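PDB 3MCX: SusD superfamily protein from Bacteroides thetaiotaomicron, which is of unknown function but, as a SusD-family outer-membrane protein, probably binds glycans at the cell surface for uptake. Local coordinates for residues N100-I105 with R120-A125; N29-L34 with I95-N100; A125-G130 with S181-A186. One frame throughout, in Å; residues are numbered along the deposited sequence.

Interaction 1. Residues N100-I105 with R120-A125; sequences NLIQKI and RIKSEA
Ile105, Ile121 and Leu101 meet through methyl groups. Ile105 has CG1 anti to the carbonyl carbon (chi1 -66°), and its extended chain carries CD1 straight onto helix 120-125. There CD1 lies 3.8 Å from Ile121 CG2 and also rests against the backbone N and CB of Lys122. The two isoleucine side chains cross at about a right angle. Ile121 CG2 is anti to its own backbone N, so this methyl, not CD1, faces the other helix. It also receives Leu101 CD2 at 3.9 Å from Ile121 CG2. Leu101 has CG anti to the backbone N and likewise crosses Ile121 almost squarely.

The segments belong to helices 81-106 and 115-140, which follow each other in the chain and form an antiparallel helical hairpin. This is consistent with the TPR-like helical part of SusD-family proteins. The axes of segments 100-105 and 120-125 approach to 9.4 Å, with their directions 152° apart. Ile102 and Lys122 have the nearest CA atoms.

The extended side chain of Ile102 leaves its helix alongside the partner, and its end comes nearer. Its CG1 packs 3.8 Å from Ala125 CB, and CD1 touches the same methyl. Ala125 is also touched by Leu101 CD2, more loosely. Of the Lys122 side chain, the aliphatic base makes the contact. With CG anti to the backbone N and the rest of the chain extended, it runs away from the contact, and NZ forms a salt bridge with Glu106. Away from the contact, within its own helix, Arg120 NH1 forms a salt bridge with Glu124 OE2 at 2.8 Å, in the guanidinium plane but above the carboxylate plane.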
loop_
_atom_site.group_PDB
_atom_site.type_symbol
_atom_site.label_atom_id
_atom_site.label_comp_id
_atom_site.label_asym_id
_atom_site.label_seq_id
_atom_site.Cartn_x
_atom_site.Cartn_y
_atom_site.Cartn_z
ATOM N N ASN A 100 -9.481 -0.737 22.069
ATOM C CA ASN A 100 -10.311 -1.509 22.969
ATOM C C ASN A 100 -9.650 -2.839 23.404
ATOM O O ASN A 100 -9.663 -3.198 24.561
ATOM C CB ASN A 100 -11.677 -1.781 22.324
ATOM C CG ASN A 100 -12.526 -0.504 22.193
ATOM O OD1 ASN A 100 -12.186 0.556 22.752
ATOM N ND2 ASN A 100 -13.630 -0.602 21.442
ATOM N N LEU A 101 -9.032 -3.505 22.422
ATOM C CA LEU A 101 -8.373 -4.780 22.685
ATOM C C LEU A 101 -7.130 -4.594 23.565
ATOM O O LEU A 101 -6.963 -5.314 24.527
ATOM C CB LEU A 101 -8.020 -5.468 21.349
ATOM C CG LEU A 101 -7.297 -6.823 21.446
ATOM C CD1 LEU A 101 -8.023 -7.838 22.298
ATOM C CD2 LEU A 101 -7.068 -7.342 20.028
ATOM N N ILE A 102 -6.282 -3.637 23.184
ATOM C CA ILE A 102 -5.100 -3.343 23.985
ATOM C C ILE A 102 -5.471 -2.974 25.411
ATOM O O ILE A 102 -4.912 -3.493 26.378
ATOM C CB ILE A 102 -4.227 -2.246 23.346
ATOM C CG1 ILE A 102 -3.634 -2.737 22.001
ATOM C CG2 ILE A 102 -3.128 -1.805 24.336
ATOM C CD1 ILE A 102 -3.138 -1.660 21.044
ATOM N N GLN A 103 -6.481 -2.122 25.569
ATOM C CA GLN A 103 -6.920 -1.747 26.898
ATOM C C GLN A 103 -7.486 -2.926 27.717
ATOM O O GLN A 103 -7.241 -3.049 28.895
ATOM C CB GLN A 103 -7.929 -0.595 26.865
ATOM C CG GLN A 103 -8.444 -0.161 28.262
ATOM C CD GLN A 103 -7.371 0.316 29.269
ATOM O OE1 GLN A 103 -6.291 0.796 28.829
ATOM N NE2 GLN A 103 -7.666 0.211 30.564
ATOM N N LYS A 104 -8.269 -3.792 27.053
ATOM C CA LYS A 104 -8.789 -4.974 27.718
ATOM C C LYS A 104 -7.647 -5.861 28.240
ATOM O O LYS A 104 -7.689 -6.346 29.355
ATOM C CB LYS A 104 -9.715 -5.755 26.757
ATOM C CG LYS A 104 -10.481 -6.890 27.361
ATOM C CD LYS A 104 -11.460 -6.406 28.445
ATOM C CE LYS A 104 -12.233 -7.579 29.081
ATOM N NZ LYS A 104 -12.938 -7.194 30.331
ATOM N N ILE A 105 -6.641 -6.066 27.393
ATOM C CA ILE A 105 -5.450 -6.852 27.826
ATOM C C ILE A 105 -4.734 -6.182 29.024
ATOM O O ILE A 105 -4.425 -6.807 29.995
ATOM C CB ILE A 105 -4.483 -7.110 26.633
ATOM C CG1 ILE A 105 -5.133 -8.024 25.564
ATOM C CG2 ILE A 105 -3.141 -7.699 27.149
ATOM C CD1 ILE A 105 -4.372 -8.070 24.266
ATOM N N ARG A 120 1.543 -11.298 22.612
ATOM C CA ARG A 120 1.567 -11.415 21.158
ATOM C C ARG A 120 0.351 -10.735 20.528
ATOM O O ARG A 120 0.455 -9.970 19.584
ATOM C CB ARG A 120 1.586 -12.909 20.758
ATOM C CG ARG A 120 1.546 -13.086 19.261
ATOM C CD ARG A 120 1.356 -14.514 18.778
ATOM N NE ARG A 120 0.162 -15.141 19.339
ATOM C CZ ARG A 120 -1.089 -14.952 18.913
ATOM N NH1 ARG A 120 -1.369 -14.109 17.922
ATOM N NH2 ARG A 120 -2.083 -15.609 19.532
ATOM N N ILE A 121 -0.823 -11.038 21.084
ATOM C CA ILE A 121 -2.057 -10.418 20.608
ATOM C C ILE A 121 -1.977 -8.899 20.741
ATOM O O ILE A 121 -2.298 -8.186 19.827
ATOM C CB ILE A 121 -3.266 -10.967 21.350
ATOM C CG1 ILE A 121 -3.461 -12.439 20.965
ATOM C CG2 ILE A 121 -4.533 -10.132 21.062
ATOM C CD1 ILE A 121 -4.414 -13.194 21.870
ATOM N N LYS A 122 -1.486 -8.435 21.891
ATOM C CA LYS A 122 -1.306 -6.982 22.087
ATOM C C LYS A 122 -0.353 -6.383 21.056
ATOM O O LYS A 122 -0.608 -5.307 20.501
ATOM C CB LYS A 122 -0.764 -6.744 23.480
ATOM C CG LYS A 122 -0.469 -5.290 23.847
ATOM C CD LYS A 122 0.176 -5.219 25.223
ATOM C CE LYS A 122 0.711 -3.859 25.503
ATOM N NZ LYS A 122 1.484 -3.882 26.779
ATOM N N SER A 123 0.742 -7.084 20.802
ATOM C CA SER A 123 1.736 -6.596 19.864
ATOM C C SER A 123 1.229 -6.519 18.429
ATOM O O SER A 123 1.501 -5.565 17.701
ATOM C CB SER A 123 2.977 -7.469 19.916
ATOM O OG SER A 123 3.592 -7.333 21.189
ATOM N N GLU A 124 0.504 -7.548 17.995
ATOM C CA GLU A 124 -0.136 -7.493 16.697
ATOM C C GLU A 124 -1.147 -6.343 16.579
ATOM O O GLU A 124 -1.190 -5.642 15.571
ATOM C CB GLU A 124 -0.789 -8.842 16.387
ATOM C CG GLU A 124 0.242 -9.962 16.198
ATOM C CD GLU A 124 -0.364 -11.302 15.847
ATOM O OE1 GLU A 124 -1.347 -11.318 15.075
ATOM O OE2 GLU A 124 0.160 -12.327 16.331
ATOM N N ALA A 125 -1.943 -6.147 17.631
ATOM C CA ALA A 125 -2.854 -4.998 17.670
ATOM C C ALA A 125 -2.086 -3.662 17.554
ATOM O O ALA A 125 -2.537 -2.744 16.891
ATOM C CB ALA A 125 -3.694 -5.034 18.962
#

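Interaction 2. Residues N29-L34 with I95-N100; sequences NGIYRL and IRQTNN
This is a partly buried van der Waals contact in which apolar side chains pack on a glutamine. It joins two antiparallel helices, 21-36 and 81-106, in the N-terminal part of the chain. The pairing is consistent with the TPR-like helical part of SusD-family proteins. Segments 29-34 and 95-100 run 170° apart, with axes 10.0 Å apart at closest. Side chains fill this spacing. Ile31 and Gln97 have the nearest CA atoms.

Ile31 does most of the bridging from its helix. CG1 is anti to the carbonyl carbon (chi1 -70°), and the chain is extended, so CD1 reaches the backbone of the other helix. It lies 3.8 Å from Thr98 N and touches Gln97 C. The same residue slides alongside Gln97 in the opposite direction, with Ile31 CG1 3.7 Å from Gln97 OE1 and close to Gln97 CB. This is van der Waals packing against the amide, not a polar bond. Beyond the segments, Ile31 also touches Met128 of helix 115-140, so it lies where three helices meet.

Gln97 has CG anti to the carbonyl carbon and is extended beyond it. Its amide therefore lies across the end of Leu34. Leu34 has CG anti to the backbone N and crosses the glutamine at about a right angle, placing CD2 3.9 Å from Gln97 NE2. CD2 also touches CD and OE1 of the same amide.

Thr98 offers its methyl, CG2, 3.9 Å from Ile31 CD1. Its OG1 takes the crowded position between the backbone N and the carbonyl carbon (chi1 66°). From there the hydroxyl donates to Ile95 O, in the carbonyl plane on a lone pair, at 2.7 Å from Thr98 OG1.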
loop_
_atom_site.group_PDB
_atom_site.type_symbol
_atom_site.label_atom_id
_atom_site.label_comp_id
_atom_site.label_asym_id
_atom_site.label_seq_id
_atom_site.Cartn_x
_atom_site.Cartn_y
_atom_site.Cartn_z
ATOM N N ASN A 29 -8.681 -11.351 15.363
ATOM C CA ASN A 29 -9.053 -11.843 14.029
ATOM C C ASN A 29 -10.026 -10.886 13.366
ATOM O O ASN A 29 -9.946 -10.658 12.165
ATOM C CB ASN A 29 -9.676 -13.229 14.101
ATOM C CG ASN A 29 -8.678 -14.311 14.514
ATOM O OD1 ASN A 29 -7.478 -14.108 14.473
ATOM N ND2 ASN A 29 -9.184 -15.460 14.853
ATOM N N GLY A 30 -10.949 -10.336 14.143
ATOM C CA GLY A 30 -11.889 -9.356 13.634
ATOM C C GLY A 30 -11.259 -8.072 13.128
ATOM O O GLY A 30 -11.717 -7.463 12.167
ATOM N N ILE A 31 -10.197 -7.618 13.788
ATOM C CA ILE A 31 -9.455 -6.459 13.334
ATOM C C ILE A 31 -8.797 -6.728 11.963
ATOM O O ILE A 31 -8.904 -5.924 11.042
ATOM C CB ILE A 31 -8.384 -6.072 14.405
ATOM C CG1 ILE A 31 -9.112 -5.524 15.626
ATOM C CG2 ILE A 31 -7.331 -5.079 13.870
ATOM C CD1 ILE A 31 -8.244 -5.375 16.858
ATOM N N TYR A 32 -8.134 -7.879 11.828
ATOM C CA TYR A 32 -7.551 -8.241 10.543
ATOM C C TYR A 32 -8.620 -8.352 9.454
ATOM O O TYR A 32 -8.402 -7.880 8.338
ATOM C CB TYR A 32 -6.845 -9.576 10.665
ATOM C CG TYR A 32 -5.505 -9.526 11.395
ATOM C CD1 TYR A 32 -4.459 -8.802 10.886
ATOM C CD2 TYR A 32 -5.280 -10.304 12.514
ATOM C CE1 TYR A 32 -3.186 -8.805 11.524
ATOM C CE2 TYR A 32 -4.036 -10.323 13.144
ATOM C CZ TYR A 32 -2.999 -9.576 12.623
ATOM O OH TYR A 32 -1.737 -9.604 13.185
ATOM N N ARG A 33 -9.773 -8.922 9.785
ATOM C CA ARG A 33 -10.875 -9.084 8.832
ATOM C C ARG A 33 -11.383 -7.716 8.385
ATOM O O ARG A 33 -11.598 -7.481 7.211
ATOM C CB ARG A 33 -12.007 -9.913 9.410
ATOM C CG ARG A 33 -13.033 -10.337 8.369
ATOM N N LEU A 34 -11.550 -6.784 9.326
ATOM C CA LEU A 34 -11.984 -5.434 8.986
ATOM C C LEU A 34 -10.968 -4.749 8.074
ATOM O O LEU A 34 -11.321 -4.083 7.089
ATOM C CB LEU A 34 -12.190 -4.616 10.278
ATOM C CG LEU A 34 -12.863 -3.258 10.143
ATOM C CD1 LEU A 34 -14.243 -3.361 9.464
ATOM C CD2 LEU A 34 -13.073 -2.738 11.579
ATOM N N ILE A 95 -8.715 1.365 14.277
ATOM C CA ILE A 95 -7.924 1.942 15.375
ATOM C C ILE A 95 -8.672 1.798 16.705
ATOM O O ILE A 95 -8.115 1.355 17.717
ATOM C CB ILE A 95 -7.572 3.410 15.076
ATOM C CG1 ILE A 95 -6.517 3.455 13.971
ATOM C CG2 ILE A 95 -7.112 4.119 16.368
ATOM C CD1 ILE A 95 -6.264 4.843 13.379
ATOM N N ARG A 96 -9.944 2.122 16.679
ATOM C CA ARG A 96 -10.755 2.007 17.884
ATOM C C ARG A 96 -10.789 0.578 18.420
ATOM O O ARG A 96 -10.675 0.362 19.606
ATOM C CB ARG A 96 -12.133 2.605 17.656
ATOM C CG ARG A 96 -12.038 4.113 17.431
ATOM C CD ARG A 96 -13.363 4.815 17.248
ATOM N NE ARG A 96 -14.425 4.044 16.620
ATOM C CZ ARG A 96 -14.906 4.367 15.435
ATOM N NH1 ARG A 96 -14.395 5.418 14.837
ATOM N NH2 ARG A 96 -15.848 3.682 14.887
ATOM N N GLN A 97 -10.936 -0.382 17.537
ATOM C CA GLN A 97 -10.921 -1.774 17.960
ATOM C C GLN A 97 -9.567 -2.188 18.537
ATOM O O GLN A 97 -9.511 -2.901 19.531
ATOM C CB GLN A 97 -11.340 -2.691 16.814
ATOM C CG GLN A 97 -12.820 -2.499 16.439
ATOM C CD GLN A 97 -13.350 -3.573 15.504
ATOM O OE1 GLN A 97 -12.659 -4.529 15.175
ATOM N NE2 GLN A 97 -14.609 -3.406 15.083
ATOM N N THR A 98 -8.472 -1.746 17.919
ATOM C CA THR A 98 -7.154 -2.008 18.492
ATOM C C THR A 98 -7.023 -1.406 19.895
ATOM O O THR A 98 -6.480 -2.052 20.808
ATOM C CB THR A 98 -5.938 -1.578 17.645
ATOM O OG1 THR A 98 -5.848 -0.138 17.495
ATOM C CG2 THR A 98 -5.937 -2.254 16.267
ATOM N N ASN A 99 -7.545 -0.193 20.086
ATOM C CA ASN A 99 -7.461 0.440 21.386
ATOM C C ASN A 99 -8.276 -0.287 22.441
ATOM O O ASN A 99 -7.847 -0.473 23.585
ATOM C CB ASN A 99 -7.885 1.913 21.272
ATOM C CG ASN A 99 -6.782 2.764 20.671
ATOM O OD1 ASN A 99 -5.616 2.500 20.925
ATOM N ND2 ASN A 99 -7.142 3.804 19.924
ATOM N N ASN A 100 -9.481 -0.737 22.069
ATOM C CA ASN A 100 -10.311 -1.509 22.969
ATOM C C ASN A 100 -9.650 -2.839 23.404
ATOM O O ASN A 100 -9.663 -3.198 24.561
ATOM C CB ASN A 100 -11.677 -1.781 22.324
ATOM C CG ASN A 100 -12.526 -0.504 22.193
ATOM O OD1 ASN A 100 -12.186 0.556 22.752
ATOM N ND2 ASN A 100 -13.630 -0.602 21.442
#

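Interaction 3. Residues A125-G130 with S181-A186; sequences ALVMRG and SDMSNA
The flat groups are the guanidinium of Arg129 and the carboxylate of Asp182. The carboxylate lies at the edge of the guanidinium, in its plane, and neither guanidinium face is used by it. The planes are turned 44° apart, so both oxygens are met from above the carboxylate plane. The grip is side-on through two nitrogens. Arg129 NE donates to Asp182 OD2 at 2.9 Å, and Arg129 NH2 donates to Asp182 OD1 at 2.9 Å, both almost straight. A bend at chi3 (68°) turns the arginine end back toward helix 181-186. A water donates to Asp182 OD2 at 2.7 Å and, weakly, to Arg129 O. Gln178 NE2 also bonds Asp182 OD1, and Asn99 OD1 takes Arg129 NH1. The buried charges are thus well paired, which would probably keep the aspartate ionised. An alanine here removes both N-H donors to Asp182 and the bond to Asn99, and would probably destabilise the buried carboxylate and loosen the helix pair.

Beside the salt bridge the backbones run close. Asp182 CB lies 3.4 Å from Leu126 O. Gly130 sits against Asp182 and Met183, where a CB would be tight against both side chains. Met183, a selenomethionine, is extended beyond CG and brings CE against the Gly130 carbonyl carbon. At the other end, Val127 CG2 is pressed onto Ala186 CB at 3.4 Å, tighter than usual for carbons. Leu126 CB rests on the same alanine methyl. Its CD2 lies near Asp182 OD1, crossing the aspartate at about a right angle.

The axes of segments 125-130 and 181-186 approach to 7.6 Å, their directions 161° apart. This close antiparallel packing of helices 115-140 and 172-186 is consistent with the small Gly130 and Ala186 at the interface, and with the TPR-like helical part of SusD-family proteins.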
loop_
_atom_site.group_PDB
_atom_site.type_symbol
_atom_site.label_atom_id
_atom_site.label_comp_id
_atom_site.label_asym_id
_atom_site.label_seq_id
_atom_site.Cartn_x
_atom_site.Cartn_y
_atom_site.Cartn_z
ATOM N N ALA A 125 -1.943 -6.147 17.631
ATOM C CA ALA A 125 -2.854 -4.998 17.670
ATOM C C ALA A 125 -2.086 -3.662 17.554
ATOM O O ALA A 125 -2.537 -2.744 16.891
ATOM C CB ALA A 125 -3.694 -5.034 18.962
ATOM N N LEU A 126 -0.950 -3.562 18.232
ATOM C CA LEU A 126 -0.118 -2.363 18.182
ATOM C C LEU A 126 0.389 -2.095 16.795
ATOM O O LEU A 126 0.346 -0.955 16.323
ATOM C CB LEU A 126 1.063 -2.457 19.178
ATOM C CG LEU A 126 0.787 -2.077 20.645
ATOM C CD1 LEU A 126 1.967 -2.513 21.530
ATOM C CD2 LEU A 126 0.478 -0.539 20.765
ATOM N N VAL A 127 0.835 -3.135 16.096
ATOM C CA VAL A 127 1.305 -2.943 14.725
ATOM C C VAL A 127 0.140 -2.491 13.836
ATOM O O VAL A 127 0.269 -1.568 13.035
ATOM C CB VAL A 127 2.017 -4.168 14.090
ATOM C CG1 VAL A 127 2.514 -3.791 12.673
ATOM C CG2 VAL A 127 3.176 -4.601 14.900
HETATM N N MSE A 128 -1.021 -3.125 14.001
HETATM C CA MSE A 128 -2.186 -2.699 13.237
HETATM C C MSE A 128 -2.591 -1.262 13.565
HETATM O O MSE A 128 -3.017 -0.525 12.687
HETATM C CB MSE A 128 -3.347 -3.655 13.459
HETATM C CG MSE A 128 -4.554 -3.361 12.611
HETATM SE SE MSE A 128 -4.248 -3.328 10.685
HETATM C CE MSE A 128 -2.797 -4.634 10.554
ATOM N N ARG A 129 -2.491 -0.857 14.818
ATOM C CA ARG A 129 -2.796 0.547 15.172
ATOM C C ARG A 129 -1.831 1.514 14.476
ATOM O O ARG A 129 -2.229 2.542 13.940
ATOM C CB ARG A 129 -2.730 0.765 16.678
ATOM C CG ARG A 129 -3.403 2.060 17.133
ATOM C CD ARG A 129 -3.445 2.223 18.615
ATOM N NE ARG A 129 -2.139 2.431 19.222
ATOM C CZ ARG A 129 -1.931 2.473 20.525
ATOM N NH1 ARG A 129 -2.938 2.309 21.351
ATOM N NH2 ARG A 129 -0.707 2.694 21.023
ATOM N N GLY A 130 -0.557 1.187 14.512
ATOM C CA GLY A 130 0.446 2.017 13.860
ATOM C C GLY A 130 0.299 2.063 12.362
ATOM O O GLY A 130 0.336 3.142 11.732
ATOM N N SER A 181 6.446 4.452 17.187
ATOM C CA SER A 181 6.350 3.951 18.548
ATOM C C SER A 181 5.563 2.627 18.615
ATOM O O SER A 181 5.997 1.643 19.246
ATOM C CB SER A 181 5.665 5.004 19.419
ATOM O OG SER A 181 5.547 4.596 20.768
ATOM N N ASP A 182 4.388 2.613 18.011
ATOM C CA ASP A 182 3.533 1.417 18.047
ATOM C C ASP A 182 4.227 0.212 17.427
ATOM O O ASP A 182 4.257 -0.866 18.001
ATOM C CB ASP A 182 2.210 1.669 17.349
ATOM C CG ASP A 182 1.275 2.579 18.140
ATOM O OD1 ASP A 182 1.586 2.934 19.280
ATOM O OD2 ASP A 182 0.186 2.892 17.586
HETATM N N MSE A 183 4.820 0.399 16.266
HETATM C CA MSE A 183 5.435 -0.742 15.583
HETATM C C MSE A 183 6.678 -1.194 16.322
HETATM O O MSE A 183 6.909 -2.414 16.445
HETATM C CB MSE A 183 5.765 -0.400 14.153
HETATM C CG MSE A 183 4.584 -0.035 13.277
HETATM SE SE MSE A 183 5.143 0.070 11.416
HETATM C CE MSE A 183 3.402 0.414 10.677
ATOM N N SER A 184 7.467 -0.246 16.823
ATOM C CA SER A 184 8.698 -0.573 17.537
ATOM C C SER A 184 8.424 -1.254 18.878
ATOM O O SER A 184 9.108 -2.225 19.254
ATOM C CB SER A 184 9.527 0.705 17.773
ATOM O OG SER A 184 9.850 1.317 16.522
ATOM N N ASN A 185 7.452 -0.729 19.617
ATOM C CA ASN A 185 7.072 -1.281 20.922
ATOM C C ASN A 185 6.463 -2.683 20.780
ATOM O O ASN A 185 6.546 -3.478 21.723
ATOM C CB ASN A 185 6.114 -0.353 21.669
ATOM C CG ASN A 185 6.792 0.913 22.178
ATOM O OD1 ASN A 185 7.966 0.885 22.515
ATOM N ND2 ASN A 185 6.033 2.010 22.291
ATOM N N ALA A 186 5.895 -2.972 19.618
ATOM C CA ALA A 186 5.344 -4.293 19.312
ATOM C C ALA A 186 6.400 -5.376 19.115
ATOM O O ALA A 186 6.155 -6.533 19.402
ATOM C CB ALA A 186 4.486 -4.215 18.048
HETATM O O HOH W 1 -1.137 4.618 15.920
#

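Helix 115-140 joins interactions 1 and 3, which share Ala125 and lie about 10 Å apart between centres. Helix 81-106 joins interactions 1 and 2, about 9 Å apart between centres. The three contacts join four helices into one bundle on one side of the chain's centre. Tyr32 OH lies 2.6 Å from Glu124 OE1, a probable hydrogen bond between interactions 2 and 1. Thr98 CG2, 3.5 Å from Ala125 O, packs interaction 2 against interaction 3. Ile102 CD1 packs on Leu126 CD2 between interactions 1 and 3. Interactions 1 and 2 lie away from the known zinc sites. In interaction 3 the Asp182 side chain is about 12 Å from a bound zinc ion, too far to be a ligand.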